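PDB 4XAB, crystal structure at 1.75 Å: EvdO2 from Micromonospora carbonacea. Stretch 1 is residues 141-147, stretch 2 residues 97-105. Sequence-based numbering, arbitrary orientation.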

# COMPACT_ATOMS: atom_id res chain seq x y z
N ARG A 141 -8.09 -12.79 8.26
CA ARG A 141 -7.93 -13.04 6.83
C ARG A 141 -6.45 -13.19 6.56
O ARG A 141 -5.65 -12.48 7.15
CB ARG A 141 -8.47 -11.88 5.99
CG ARG A 141 -9.98 -11.66 6.05
CD ARG A 141 -10.29 -10.39 5.26
NE ARG A 141 -11.68 -9.96 5.36
CZ ARG A 141 -12.62 -10.26 4.48
NH1 ARG A 141 -12.33 -11.02 3.43
NH2 ARG A 141 -13.86 -9.81 4.65
N ARG A 142 -6.08 -14.14 5.70
CA ARG A 142 -4.75 -14.14 5.13
C ARG A 142 -4.75 -13.16 3.97
O ARG A 142 -5.73 -13.03 3.25
CB ARG A 142 -4.34 -15.54 4.67
CG ARG A 142 -4.34 -16.55 5.79
CD ARG A 142 -3.32 -17.64 5.57
NE ARG A 142 -3.70 -18.55 4.49
CZ ARG A 142 -2.99 -18.71 3.38
NH1 ARG A 142 -1.87 -18.04 3.19
NH2 ARG A 142 -3.41 -19.57 2.46
N GLY A 143 -3.65 -12.46 3.76
CA GLY A 143 -3.67 -11.52 2.67
C GLY A 143 -2.40 -10.75 2.49
O GLY A 143 -1.47 -10.83 3.30
N LEU A 144 -2.38 -9.95 1.43
CA LEU A 144 -1.21 -9.14 1.16
C LEU A 144 -1.61 -7.94 0.31
O LEU A 144 -2.74 -7.84 -0.19
CB LEU A 144 -0.12 -9.97 0.48
CG LEU A 144 -0.46 -10.79 -0.78
CD1 LEU A 144 -0.70 -9.91 -2.01
CD2 LEU A 144 0.67 -11.77 -1.10
N SER A 145 -0.65 -7.04 0.15
CA SER A 145 -0.79 -5.86 -0.68
C SER A 145 0.32 -5.83 -1.72
O SER A 145 1.46 -6.15 -1.40
CB SER A 145 -0.71 -4.58 0.16
OG SER A 145 -1.81 -4.51 1.04
N ILE A 146 -0.02 -5.41 -2.93
CA ILE A 146 0.94 -5.22 -4.02
C ILE A 146 0.90 -3.74 -4.40
O ILE A 146 -0.09 -3.25 -4.96
CB ILE A 146 0.63 -6.12 -5.23
CG1 ILE A 146 0.67 -7.59 -4.82
CG2 ILE A 146 1.64 -5.91 -6.33
CD1 ILE A 146 0.18 -8.57 -5.91
N TRP A 147 1.98 -3.05 -4.04
CA TRP A 147 2.17 -1.61 -4.16
C TRP A 147 2.97 -1.35 -5.42
O TRP A 147 4.18 -1.53 -5.40
CB TRP A 147 2.91 -1.12 -2.90
CG TRP A 147 3.05 0.37 -2.61
CD1 TRP A 147 2.20 1.14 -1.85
CD2 TRP A 147 4.16 1.22 -2.95
NE1 TRP A 147 2.69 2.43 -1.75
CE2 TRP A 147 3.89 2.50 -2.41
CE3 TRP A 147 5.34 1.02 -3.68
CZ2 TRP A 147 4.76 3.58 -2.58
CZ3 TRP A 147 6.21 2.11 -3.84
CH2 TRP A 147 5.91 3.37 -3.30
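Stretch 2, residues 97-105: IASAFLDMA

The C-terminal end of a helix packs its apolar face on one side of a β-strand, and Arg142 donates two hydrogen bonds to the last helical carbonyl.

Residues 97-102 of stretch 2 are helical, and the helix begins earlier in the chain. Two backbone hydrogen bonds of the helical i to i-4 kind lie within the stretch: Phe101 N to Ile97 O at 2.9 Å and Leu102 N to Ala98 O at 2.8 Å. Asp103 then leaves helical geometry with a positive phi of 55°. Met104 follows in an extended conformation, at phi -132° and psi 145°. The turn is held by Met104 N to Ser99 O at 3.2 Å and by a very short hydrogen bond from Ser99 OG to Met104 O, 2.4 Å.

In stretch 1 the strand runs through Leu144-Trp147 and continues later in the chain. The helix runs roughly against the strand. Their N-to-C directions make an angle of 140°, and the axes approach to 9.1 Å. The order of contacts is therefore reversed: Ile146 meets Ile97, Leu144 meets Ala98, Phe101 and Leu102, and Gly143 lies by Leu102. The CA atoms of Gly143 and Leu102 are 7.0 Å apart, those of Leu144 and Ala98 7.2 Å.

Strand alternation sets which side chains take part. Leu144 and Ile146 point toward the helix, while Ser145 and Trp147 make no contact with it. Leu144 is central. Leu144 CD1 lies 3.9 Å from Ala98 CB. Leu144 CD2 lies 3.7 Å from Phe101 CB and 3.8 Å from Leu102 CG, and approaches the edge of the Phe101 ring. Ile146 makes a looser contact, with Ile146 CD1 4.3 Å from Ile97 CG2. Gly143 has no side chain, and Gly143 CA sits 4.0 Å from Leu102 CD2.

Arg142 closes the other end. Its side chain reaches the last helical residue, where the carbonyl of Leu102 accepts two hydrogen bonds: 2.8 Å from Arg142 NH2 to Leu102 O and 2.9 Å from Arg142 NH1 to Leu102 O. The oxygen lies near the guanidinium plane, so both terminal nitrogens can share it. Met104 SD lies over one face of the guanidinium, and Met104 CG is 3.1 Å from Arg142 NH2.

In all, 407 Å² is buried, both sides summed. Leu102 and Arg142 each have 83 Å² covered by the other stretch, and Leu144 has 78 Å². Ser99 points away from the strand.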

# COMPACT_ATOMS: atom_id res chain seq x y z
N ILE A 97 0.28 -13.50 -8.86
CA ILE A 97 1.37 -13.37 -7.90
C ILE A 97 0.84 -13.61 -6.48
O ILE A 97 1.45 -14.33 -5.70
CB ILE A 97 2.05 -11.98 -7.99
CG1 ILE A 97 2.84 -11.87 -9.31
CG2 ILE A 97 2.98 -11.77 -6.81
CD1 ILE A 97 3.41 -10.48 -9.58
N ALA A 98 -0.30 -13.01 -6.18
CA ALA A 98 -0.91 -13.14 -4.85
C ALA A 98 -1.22 -14.60 -4.55
O ALA A 98 -0.94 -15.09 -3.45
CB ALA A 98 -2.17 -12.29 -4.76
N SER A 99 -1.77 -15.27 -5.55
CA SER A 99 -2.08 -16.69 -5.45
C SER A 99 -0.84 -17.52 -5.14
O SER A 99 -0.86 -18.37 -4.24
CB SER A 99 -2.72 -17.17 -6.75
OG SER A 99 -2.91 -18.57 -6.70
N ALA A 100 0.25 -17.26 -5.87
CA ALA A 100 1.50 -17.97 -5.63
C ALA A 100 2.05 -17.70 -4.24
O ALA A 100 2.52 -18.60 -3.55
CB ALA A 100 2.53 -17.58 -6.68
N PHE A 101 1.98 -16.44 -3.81
CA PHE A 101 2.56 -16.05 -2.53
C PHE A 101 1.71 -16.51 -1.34
O PHE A 101 2.24 -16.75 -0.26
CB PHE A 101 2.76 -14.54 -2.46
CG PHE A 101 3.99 -14.04 -3.19
CD1 PHE A 101 4.65 -14.85 -4.10
CD2 PHE A 101 4.46 -12.76 -2.98
CE1 PHE A 101 5.78 -14.39 -4.78
CE2 PHE A 101 5.59 -12.29 -3.64
CZ PHE A 101 6.25 -13.10 -4.54
N LEU A 102 0.39 -16.61 -1.53
CA LEU A 102 -0.50 -17.00 -0.43
C LEU A 102 -0.86 -18.48 -0.44
O LEU A 102 -1.50 -18.96 0.49
CB LEU A 102 -1.79 -16.17 -0.47
CG LEU A 102 -1.68 -14.66 -0.28
CD1 LEU A 102 -2.99 -14.00 -0.64
CD2 LEU A 102 -1.31 -14.33 1.16
N ASP A 103 -0.45 -19.20 -1.48
CA ASP A 103 -0.85 -20.60 -1.67
C ASP A 103 -2.36 -20.76 -1.66
O ASP A 103 -2.90 -21.67 -1.03
CB ASP A 103 -0.22 -21.50 -0.61
CG ASP A 103 1.25 -21.71 -0.81
OD1 ASP A 103 1.65 -22.05 -1.95
OD2 ASP A 103 2.02 -21.51 0.15
N MET A 104 -3.03 -19.87 -2.38
CA MET A 104 -4.48 -19.89 -2.50
C MET A 104 -4.90 -19.76 -3.95
O MET A 104 -4.25 -19.05 -4.72
CB MET A 104 -5.10 -18.76 -1.70
CG MET A 104 -4.90 -18.89 -0.23
SD MET A 104 -5.60 -17.44 0.55
CE MET A 104 -7.25 -17.43 -0.14
N ALA A 105 -5.98 -20.45 -4.32
CA ALA A 105 -6.52 -20.32 -5.67
C ALA A 105 -6.94 -18.89 -5.92
O ALA A 105 -7.44 -18.22 -5.03
CB ALA A 105 -7.72 -21.28 -5.87